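Local coordinates for protein diaminopimelate decarboxylase (Phaeodactylum tricornutum, PDB 7JPJ) that probably decarboxylates diaminopimelate to lysine with the help of pyridoxal 5'-phosphate, working as an obligate dimer, at residues E38-A43 / T282-M287; G237-G242 / M276-G281; A314-V319 / K402-F407. One frame throughout, in Å; residues are numbered along the deposited sequence.

Interaction 1 (E38-A43 / T282-M287); sequences EEAADA and TYLVAM. With SO4 (sulfate ion), chain D.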
loop_
_atom_site.group_PDB
_atom_site.type_symbol
_atom_site.label_atom_id
_atom_site.label_comp_id
_atom_site.label_asym_id
_atom_site.label_seq_id
_atom_site.Cartn_x
_atom_site.Cartn_y
_atom_site.Cartn_z
ATOM N N GLU A 38 5.093 -9.800 -25.434
ATOM C CA GLU A 38 4.982 -9.668 -26.883
ATOM C C GLU A 38 3.537 -9.795 -27.347
ATOM O O GLU A 38 3.111 -9.087 -28.267
ATOM C CB GLU A 38 5.860 -10.713 -27.569
ATOM C CG GLU A 38 6.295 -10.327 -28.966
ATOM C CD GLU A 38 6.925 -11.479 -29.721
ATOM O OE1 GLU A 38 6.225 -12.484 -29.968
ATOM O OE2 GLU A 38 8.119 -11.378 -30.074
ATOM N N GLU A 39 2.773 -10.700 -26.730
ATOM C CA GLU A 39 1.364 -10.852 -27.084
ATOM C C GLU A 39 0.583 -9.573 -26.820
ATOM O O GLU A 39 -0.236 -9.156 -27.647
ATOM C CB GLU A 39 0.751 -12.017 -26.308
ATOM C CG GLU A 39 1.534 -13.316 -26.401
ATOM C CD GLU A 39 0.908 -14.431 -25.578
ATOM O OE1 GLU A 39 -0.064 -14.151 -24.838
ATOM O OE2 GLU A 39 1.379 -15.586 -25.683
ATOM N N ALA A 40 0.818 -8.937 -25.670
ATOM C CA ALA A 40 0.087 -7.719 -25.340
ATOM C C ALA A 40 0.527 -6.558 -26.221
ATOM O O ALA A 40 -0.309 -5.769 -26.680
ATOM C CB ALA A 40 0.273 -7.376 -23.865
ATOM N N ALA A 41 1.832 -6.441 -26.472
ATOM C CA ALA A 41 2.335 -5.369 -27.324
ATOM C C ALA A 41 1.753 -5.469 -28.727
ATOM O O ALA A 41 1.280 -4.474 -29.290
ATOM C CB ALA A 41 3.862 -5.407 -27.368
ATOM N N ASP A 42 1.773 -6.672 -29.306
ATOM C CA ASP A 42 1.222 -6.863 -30.644
ATOM C C ASP A 42 -0.284 -6.628 -30.664
ATOM O O ASP A 42 -0.812 -6.033 -31.610
ATOM C CB ASP A 42 1.557 -8.267 -31.148
ATOM C CG ASP A 42 2.903 -8.332 -31.846
ATOM O OD1 ASP A 42 3.498 -7.261 -32.104
ATOM O OD2 ASP A 42 3.373 -9.456 -32.129
ATOM N N ALA A 43 -0.992 -7.085 -29.627
ATOM C CA ALA A 43 -2.436 -6.888 -29.577
ATOM C C ALA A 43 -2.799 -5.411 -29.508
ATOM O O ALA A 43 -3.836 -5.004 -30.042
ATOM C CB ALA A 43 -3.029 -7.637 -28.386
ATOM N N THR A 282 -2.705 -1.830 -17.450
ATOM C CA THR A 282 -3.011 -3.212 -17.099
ATOM C C THR A 282 -2.895 -4.131 -18.312
ATOM O O THR A 282 -2.248 -5.181 -18.250
ATOM C CB THR A 282 -4.413 -3.287 -16.496
ATOM O OG1 THR A 282 -4.491 -2.422 -15.356
ATOM C CG2 THR A 282 -4.743 -4.709 -16.073
ATOM N N TYR A 283 -3.494 -3.733 -19.437
ATOM C CA TYR A 283 -3.566 -4.608 -20.605
ATOM C C TYR A 283 -2.194 -5.013 -21.131
ATOM O O TYR A 283 -2.091 -6.021 -21.835
ATOM C CB TYR A 283 -4.365 -3.931 -21.721
ATOM C CG TYR A 283 -5.033 -4.896 -22.675
ATOM C CD1 TYR A 283 -6.316 -5.368 -22.429
ATOM C CD2 TYR A 283 -4.383 -5.333 -23.826
ATOM C CE1 TYR A 283 -6.934 -6.251 -23.302
ATOM C CE2 TYR A 283 -4.992 -6.215 -24.702
ATOM C CZ TYR A 283 -6.268 -6.669 -24.436
ATOM O OH TYR A 283 -6.877 -7.545 -25.306
ATOM N N LEU A 284 -1.144 -4.267 -20.801
ATOM C CA LEU A 284 0.172 -4.553 -21.355
ATOM C C LEU A 284 1.029 -5.444 -20.464
ATOM O O LEU A 284 1.848 -6.210 -20.985
ATOM C CB LEU A 284 0.921 -3.246 -21.624
ATOM C CG LEU A 284 0.657 -2.550 -22.958
ATOM C CD1 LEU A 284 1.134 -1.114 -22.898
ATOM C CD2 LEU A 284 1.348 -3.289 -24.095
ATOM N N VAL A 285 0.864 -5.377 -19.142
ATOM C CA VAL A 285 1.834 -5.987 -18.239
ATOM C C VAL A 285 1.188 -6.910 -17.208
ATOM O O VAL A 285 1.891 -7.660 -16.521
ATOM C CB VAL A 285 2.669 -4.903 -17.527
ATOM C CG1 VAL A 285 3.532 -4.144 -18.525
ATOM C CG2 VAL A 285 1.768 -3.949 -16.759
ATOM N N ALA A 286 -0.141 -6.866 -17.082
ATOM C CA ALA A 286 -0.825 -7.623 -16.034
ATOM C C ALA A 286 -0.508 -9.113 -16.085
ATOM O O ALA A 286 0.113 -9.648 -15.160
ATOM C CB ALA A 286 -2.339 -7.425 -16.119
ATOM N N MET A 287 -0.930 -9.792 -17.153
ATOM C CA MET A 287 -0.687 -11.227 -17.286
ATOM C C MET A 287 0.768 -11.560 -17.572
ATOM O O MET A 287 1.109 -12.746 -17.623
ATOM C CB MET A 287 -1.566 -11.815 -18.393
ATOM C CG MET A 287 -3.056 -11.590 -18.199
ATOM S SD MET A 287 -3.678 -12.027 -16.561
ATOM C CE MET A 287 -3.112 -13.719 -16.399
HETATM S S SO4 D . -5.081 0.961 -16.772
HETATM O O1 SO4 D . -5.822 -0.173 -16.224
HETATM O O2 SO4 D . -5.138 0.917 -18.232
HETATM O O3 SO4 D . -3.690 0.898 -16.338
HETATM O O4 SO4 D . -5.675 2.204 -16.285
#
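Ala40 and Leu284 meet where helix 34-45 packs on the short helix 282-285, at the closing seam of the pyridoxal-binding TIM barrel: the first helix precedes barrel strand 53-58 and the second follows strand 275-278, its partner in the sheet. The CA atoms of Ala40 and Leu284 lie 5.1 Å apart, an approach that suits a residue as small as alanine. Ala40 points toward the short helix, and its CB rests against backbone oxygens, 3.4 Å from Tyr283 O and 3.5 Å from Leu284 O. Leu284 sends one branch back: its CD2 reaches the helix 34-45 backbone 4.0 Å from Ala41 CA, while Ala41 turns its own methyl away. Leu284 also touches Phe71, Tyr57 and Cys44, apolar surroundings that suit a buried leucine. Tyr283 has CG roughly anti to its backbone N (chi1 -154°), and the ring edge, near the ring plane, takes Ala43 CB 4.4 Å from CE2; its hydroxyl is hydrogen-bonded to Thr250 O. The contact itself is packing; at the N-terminal end of the short helix a sulfate is bound. Thr282 OG1, anti to the carbonyl carbon and beside the backbone N, donates a hydrogen bond of 2.8 Å to sulfate O1, while Thr282 N donates to sulfate O3 at 3.1 Å.

Interaction 2 (G237-G242 / M276-G281); sequences GGYKVG and MEIEPG. With DLY (D-lysine), chain C; SO4 (sulfate ion), chain D.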
loop_
_atom_site.group_PDB
_atom_site.type_symbol
_atom_site.label_atom_id
_atom_site.label_comp_id
_atom_site.label_asym_id
_atom_site.label_seq_id
_atom_site.Cartn_x
_atom_site.Cartn_y
_atom_site.Cartn_z
ATOM N N GLY A 237 -6.602 4.726 -21.110
ATOM C CA GLY A 237 -6.590 3.287 -20.934
ATOM C C GLY A 237 -7.880 2.744 -20.354
ATOM O O GLY A 237 -8.969 3.232 -20.676
ATOM N N GLY A 238 -7.772 1.726 -19.501
ATOM C CA GLY A 238 -8.921 1.134 -18.850
ATOM C C GLY A 238 -9.385 -0.188 -19.422
ATOM O O GLY A 238 -10.366 -0.747 -18.915
ATOM N N TYR A 239 -8.717 -0.704 -20.452
ATOM C CA TYR A 239 -9.112 -1.966 -21.069
ATOM C C TYR A 239 -8.980 -3.106 -20.069
ATOM O O TYR A 239 -7.904 -3.333 -19.508
ATOM C CB TYR A 239 -8.255 -2.216 -22.311
ATOM C CG TYR A 239 -8.023 -0.939 -23.081
ATOM C CD1 TYR A 239 -9.025 -0.396 -23.870
ATOM C CD2 TYR A 239 -6.823 -0.251 -22.979
ATOM C CE1 TYR A 239 -8.831 0.783 -24.556
ATOM C CE2 TYR A 239 -6.620 0.932 -23.660
ATOM C CZ TYR A 239 -7.629 1.445 -24.445
ATOM O OH TYR A 239 -7.434 2.624 -25.124
ATOM N N LYS A 240 -10.078 -3.816 -19.839
ATOM C CA LYS A 240 -10.134 -4.768 -18.742
ATOM C C LYS A 240 -9.447 -6.075 -19.112
ATOM O O LYS A 240 -9.521 -6.538 -20.253
ATOM C CB LYS A 240 -11.584 -5.028 -18.332
ATOM C CG LYS A 240 -11.887 -4.657 -16.878
ATOM C CD LYS A 240 -11.501 -3.205 -16.567
ATOM C CE LYS A 240 -11.786 -2.841 -15.105
ATOM N NZ LYS A 240 -10.754 -1.936 -14.501
ATOM N N VAL A 241 -8.766 -6.662 -18.131
ATOM C CA VAL A 241 -8.080 -7.939 -18.278
ATOM C C VAL A 241 -8.713 -8.924 -17.306
ATOM O O VAL A 241 -8.796 -8.648 -16.103
ATOM C CB VAL A 241 -6.568 -7.808 -18.013
ATOM C CG1 VAL A 241 -5.894 -9.169 -18.071
ATOM C CG2 VAL A 241 -5.934 -6.851 -19.001
ATOM N N GLY A 242 -9.162 -10.063 -17.825
ATOM C CA GLY A 242 -9.734 -11.094 -16.981
ATOM C C GLY A 242 -8.687 -12.057 -16.469
ATOM O O GLY A 242 -8.317 -13.008 -17.161
ATOM N N MET A 276 -5.001 8.915 -33.309
ATOM C CA MET A 276 -5.539 8.319 -32.095
ATOM C C MET A 276 -4.413 7.848 -31.183
ATOM O O MET A 276 -3.348 7.429 -31.644
ATOM C CB MET A 276 -6.463 7.137 -32.407
ATOM C CG MET A 276 -7.415 6.794 -31.270
ATOM S SD MET A 276 -8.312 5.241 -31.475
ATOM C CE MET A 276 -7.224 4.347 -32.571
ATOM N N GLU A 277 -4.665 7.914 -29.879
ATOM C CA GLU A 277 -3.728 7.434 -28.874
ATOM C C GLU A 277 -4.469 6.604 -27.840
ATOM O O GLU A 277 -5.615 6.905 -27.493
ATOM C CB GLU A 277 -3.007 8.583 -28.174
ATOM C CG GLU A 277 -2.052 9.347 -29.062
ATOM C CD GLU A 277 -1.276 10.395 -28.294
ATOM O OE1 GLU A 277 -1.522 10.547 -27.078
ATOM O OE2 GLU A 277 -0.406 11.058 -28.899
ATOM N N ILE A 278 -3.806 5.559 -27.353
ATOM C CA ILE A 278 -4.326 4.721 -26.284
ATOM C C ILE A 278 -3.245 4.582 -25.221
ATOM O O ILE A 278 -2.049 4.538 -25.524
ATOM C CB ILE A 278 -4.780 3.336 -26.800
ATOM C CG1 ILE A 278 -3.609 2.571 -27.425
ATOM C CG2 ILE A 278 -5.912 3.492 -27.802
ATOM C CD1 ILE A 278 -3.973 1.176 -27.879
ATOM N N GLU A 279 -3.671 4.525 -23.962
ATOM C CA GLU A 279 -2.760 4.512 -22.819
ATOM C C GLU A 279 -3.004 3.292 -21.937
ATOM O O GLU A 279 -3.387 3.427 -20.769
ATOM C CB GLU A 279 -2.908 5.800 -22.010
ATOM C CG GLU A 279 -2.032 6.954 -22.483
ATOM C CD GLU A 279 -2.316 8.254 -21.737
ATOM O OE1 GLU A 279 -2.079 9.345 -22.308
ATOM O OE2 GLU A 279 -2.784 8.186 -20.577
ATOM N N PRO A 280 -2.775 2.081 -22.455
ATOM C CA PRO A 280 -3.032 0.883 -21.646
ATOM C C PRO A 280 -1.921 0.660 -20.628
ATOM O O PRO A 280 -0.735 0.781 -20.943
ATOM C CB PRO A 280 -3.071 -0.244 -22.684
ATOM C CG PRO A 280 -2.162 0.222 -23.749
ATOM C CD PRO A 280 -2.295 1.726 -23.802
ATOM N N GLY A 281 -2.318 0.344 -19.400
ATOM C CA GLY A 281 -1.369 -0.042 -18.378
ATOM C C GLY A 281 -1.537 -1.500 -18.007
ATOM O O GLY A 281 -0.637 -2.318 -18.227
HETATM N N DLY C . -10.890 -5.936 -12.108
HETATM C CA DLY C . -9.676 -5.132 -12.021
HETATM C C DLY C . -8.861 -5.206 -13.317
HETATM O O DLY C . -9.308 -5.749 -14.335
HETATM C CB DLY C . -10.027 -3.678 -11.695
HETATM C CG DLY C . -8.879 -2.861 -11.111
HETATM C CD DLY C . -9.351 -1.469 -10.713
HETATM C CE DLY C . -8.191 -0.567 -10.310
HETATM N NZ DLY C . -8.639 0.839 -10.084
HETATM O OXT DLY C . -7.728 -4.721 -13.381
HETATM S S SO4 D . -5.081 0.961 -16.772
HETATM O O1 SO4 D . -5.822 -0.173 -16.224
HETATM O O2 SO4 D . -5.138 0.917 -18.232
HETATM O O3 SO4 D . -3.690 0.898 -16.338
HETATM O O4 SO4 D . -5.675 2.204 -16.285
#
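Tyr239 lays the edge of its ring against Pro280, with Tyr239 CD2 3.8 Å from Pro280 CB near the ring plane. Farther out, the phenol oxygen OH lies against CB and CG2, at the beta branch of Ile278, the two side chains crossing at about a right angle, and makes a weak hydrogen bond to Gly236 O. The Tyr239 ring also stacks with that of Trp213. Nearer the start of the loop the backbones themselves touch: Gly237 CA makes a CA-H...O contact of 3.2 Å to Glu279 O, a place where any CB would run into that oxygen. An alanine in place of Tyr239 would probably open a gap beside Pro280 and Ile278 and deprive the Trp213 ring of its stacking partner. The glycine-rich loop 237-242 and the turn after strand 275-278 lie together at the mouth of the TIM barrel, and one sulfate joins them: its O2 accepts from Gly238 N at 3.0 Å and from Gly281 N at 3.1 Å. In relatives these two glycine turns hold the cofactor phosphate, and the sulfate probably marks that site. Gly238 has a positive phi of 103°, easy for glycine, and a side chain on Gly281 would collide with the sulfate. Around this shell, Gly237 N is tied to His203 ND1, and Glu279 OE1 is held by Asn234 ND2. Farther along loop 237-242, Lys240 borders the bound D-lysine, its NZ 3.4 Å from the ligand CB.

Interaction 3 (A314-V319 / K402-F407); sequences AGMTDV and KNYNSF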
loop_
_atom_site.group_PDB
_atom_site.type_symbol
_atom_site.label_atom_id
_atom_site.label_comp_id
_atom_site.label_asym_id
_atom_site.label_seq_id
_atom_site.Cartn_x
_atom_site.Cartn_y
_atom_site.Cartn_z
ATOM N N ALA A 314 5.688 -14.013 1.550
ATOM C CA ALA A 314 5.369 -12.779 0.851
ATOM C C ALA A 314 3.995 -12.318 1.316
ATOM O O ALA A 314 3.349 -12.967 2.140
ATOM C CB ALA A 314 5.411 -12.981 -0.666
ATOM N N GLY A 315 3.545 -11.186 0.784
ATOM C CA GLY A 315 2.228 -10.689 1.153
ATOM C C GLY A 315 1.960 -9.320 0.567
ATOM O O GLY A 315 2.436 -8.990 -0.526
ATOM N N MET A 316 1.187 -8.524 1.314
ATOM C CA MET A 316 0.853 -7.171 0.877
ATOM C C MET A 316 2.093 -6.321 0.617
ATOM O O MET A 316 2.002 -5.313 -0.092
ATOM C CB MET A 316 -0.040 -6.498 1.918
ATOM C CG MET A 316 0.407 -6.750 3.343
ATOM S SD MET A 316 -0.420 -5.685 4.530
ATOM C CE MET A 316 -2.137 -5.990 4.116
ATOM N N THR A 317 3.245 -6.702 1.181
ATOM C CA THR A 317 4.515 -6.084 0.819
ATOM C C THR A 317 4.836 -6.249 -0.662
ATOM O O THR A 317 5.631 -5.475 -1.204
ATOM C CB THR A 317 5.648 -6.692 1.646
ATOM O OG1 THR A 317 5.483 -8.116 1.695
ATOM C CG2 THR A 317 5.644 -6.139 3.059
ATOM N N ASP A 318 4.244 -7.235 -1.321
ATOM C CA ASP A 318 4.551 -7.537 -2.712
ATOM C C ASP A 318 3.341 -7.477 -3.628
ATOM O O ASP A 318 3.464 -7.032 -4.772
ATOM C CB ASP A 318 5.202 -8.920 -2.803
ATOM C CG ASP A 318 6.215 -9.149 -1.702
ATOM O OD1 ASP A 318 7.324 -8.577 -1.781
ATOM O OD2 ASP A 318 5.889 -9.877 -0.741
ATOM N N VAL A 319 2.173 -7.918 -3.165
ATOM C CA VAL A 319 0.932 -7.816 -3.925
ATOM C C VAL A 319 -0.133 -7.266 -2.982
ATOM O O VAL A 319 -0.591 -7.973 -2.074
ATOM C CB VAL A 319 0.496 -9.159 -4.527
ATOM C CG1 VAL A 319 -0.791 -8.995 -5.307
ATOM C CG2 VAL A 319 1.587 -9.720 -5.429
ATOM N N LYS A 402 5.889 -2.080 0.279
ATOM C CA LYS A 402 7.242 -2.577 0.480
ATOM C C LYS A 402 7.807 -2.058 1.797
ATOM O O LYS A 402 7.471 -0.962 2.256
ATOM C CB LYS A 402 8.141 -2.155 -0.684
ATOM C CG LYS A 402 8.400 -0.658 -0.751
ATOM C CD LYS A 402 9.273 -0.283 -1.936
ATOM C CE LYS A 402 8.437 -0.078 -3.184
ATOM N NZ LYS A 402 9.242 0.474 -4.309
ATOM N N ASN A 403 8.656 -2.876 2.418
ATOM C CA ASN A 403 9.383 -2.588 3.650
ATOM C C ASN A 403 8.484 -2.535 4.881
ATOM O O ASN A 403 8.984 -2.270 5.982
ATOM C CB ASN A 403 10.198 -1.290 3.549
ATOM C CG ASN A 403 11.124 -1.280 2.344
ATOM O OD1 ASN A 403 11.281 -0.260 1.672
ATOM N ND2 ASN A 403 11.735 -2.423 2.060
ATOM N N TYR A 404 7.181 -2.773 4.741
ATOM C CA TYR A 404 6.344 -3.036 5.903
ATOM C C TYR A 404 6.832 -4.299 6.600
ATOM O O TYR A 404 7.166 -5.293 5.948
ATOM C CB TYR A 404 4.884 -3.192 5.476
ATOM C CG TYR A 404 3.916 -3.414 6.615
ATOM C CD1 TYR A 404 4.052 -2.725 7.813
ATOM C CD2 TYR A 404 2.860 -4.308 6.489
ATOM C CE1 TYR A 404 3.169 -2.921 8.855
ATOM C CE2 TYR A 404 1.968 -4.511 7.527
ATOM C CZ TYR A 404 2.129 -3.814 8.709
ATOM O OH TYR A 404 1.248 -4.011 9.748
ATOM N N ASN A 405 6.886 -4.253 7.934
ATOM C CA ASN A 405 7.520 -5.293 8.748
ATOM C C ASN A 405 9.010 -5.412 8.449
ATOM O O ASN A 405 9.641 -6.409 8.815
ATOM C CB ASN A 405 6.841 -6.658 8.563
ATOM C CG ASN A 405 5.566 -6.796 9.366
ATOM O OD1 ASN A 405 5.353 -7.803 10.041
ATOM N ND2 ASN A 405 4.706 -5.786 9.297
ATOM N N SER A 406 9.565 -4.406 7.768
ATOM C CA SER A 406 10.974 -4.325 7.382
ATOM C C SER A 406 11.386 -5.430 6.413
ATOM O O SER A 406 12.571 -5.766 6.320
ATOM C CB SER A 406 11.887 -4.326 8.613
ATOM O OG SER A 406 11.869 -3.061 9.253
ATOM N N PHE A 407 10.439 -5.999 5.673
ATOM C CA PHE A 407 10.791 -6.997 4.674
ATOM C C PHE A 407 11.434 -6.317 3.465
ATOM O O PHE A 407 10.963 -5.268 3.016
ATOM C CB PHE A 407 9.556 -7.790 4.238
ATOM C CG PHE A 407 9.161 -8.880 5.195
ATOM C CD1 PHE A 407 10.010 -9.949 5.441
ATOM C CD2 PHE A 407 7.941 -8.836 5.853
ATOM C CE1 PHE A 407 9.649 -10.953 6.323
ATOM C CE2 PHE A 407 7.574 -9.836 6.735
ATOM C CZ PHE A 407 8.430 -10.895 6.970
#
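Thr317 and Tyr404 form the close-packed part of this contact, crossing at about a right angle. Thr317 sets its methyl CG2 anti to its carbonyl carbon (chi1 44° for OG1), where it lies 3.4 Å from Tyr404 O and 3.9 Å from Tyr404 CB. A threonine suits the place because its two branches do different jobs: CG2 packs on the opposing loop, while OG1 is hydrogen-bonded to His355 NE2. The flanks are looser. Met316 SD lies 4.0 Å from Tyr404 CE2, a Met-aromatic contact made obliquely to the ring, and Thr317 CG2 comes only within 4.4 Å of Phe407 CB. Tyr404 CG is anti to its backbone N (chi1 -178°); at the far end of the ring OH is bonded to Glu358, and Asn405 ND2 sits over the ring centre, 3.1 Å above the plane. Asn403, Asn405 and Ser406 all have positive phi, which asparagine tolerates better than most residues, and Asn403 ND2 bonds to Phe407 O at 3.1 Å and also to Gln428 OE1. The outer side of this loop meets the second subunit rather than open solvent: Asn405 O accepts from Ser82 OG of the second subunit, and Ser406 OG is bonded to Arg88 of that chain. With the side chain of Tyr404 about 6 Å from that of Cys357, the predicted proton donor, the arrangement fits the dimer-interface active site of fold type III pyridoxal-phosphate decarboxylases.

From the N terminus, helix 34-45 opens interaction 1, and the chain then runs through all the barrel strands before 282-287 closes the loop. Interaction 2 lies wholly within that loop, its 237-242 and 276-281 segments bracketing helix 252-270. The two are neighbours in space as well: Tyr283 CA is 3.6 Å from Val241 CG2, and a single sulfate bonds to both, so helix 34-45, the end of strand 275-278 and the glycine-rich loop form one region. Interaction 3 comes later in series, neither nested nor crossing, and closes a loop of 82 residues in the mixed-sheet domain, joining the loops after strands 308-312 and 386-390. Its centre is about 26 Å from that of interaction 1.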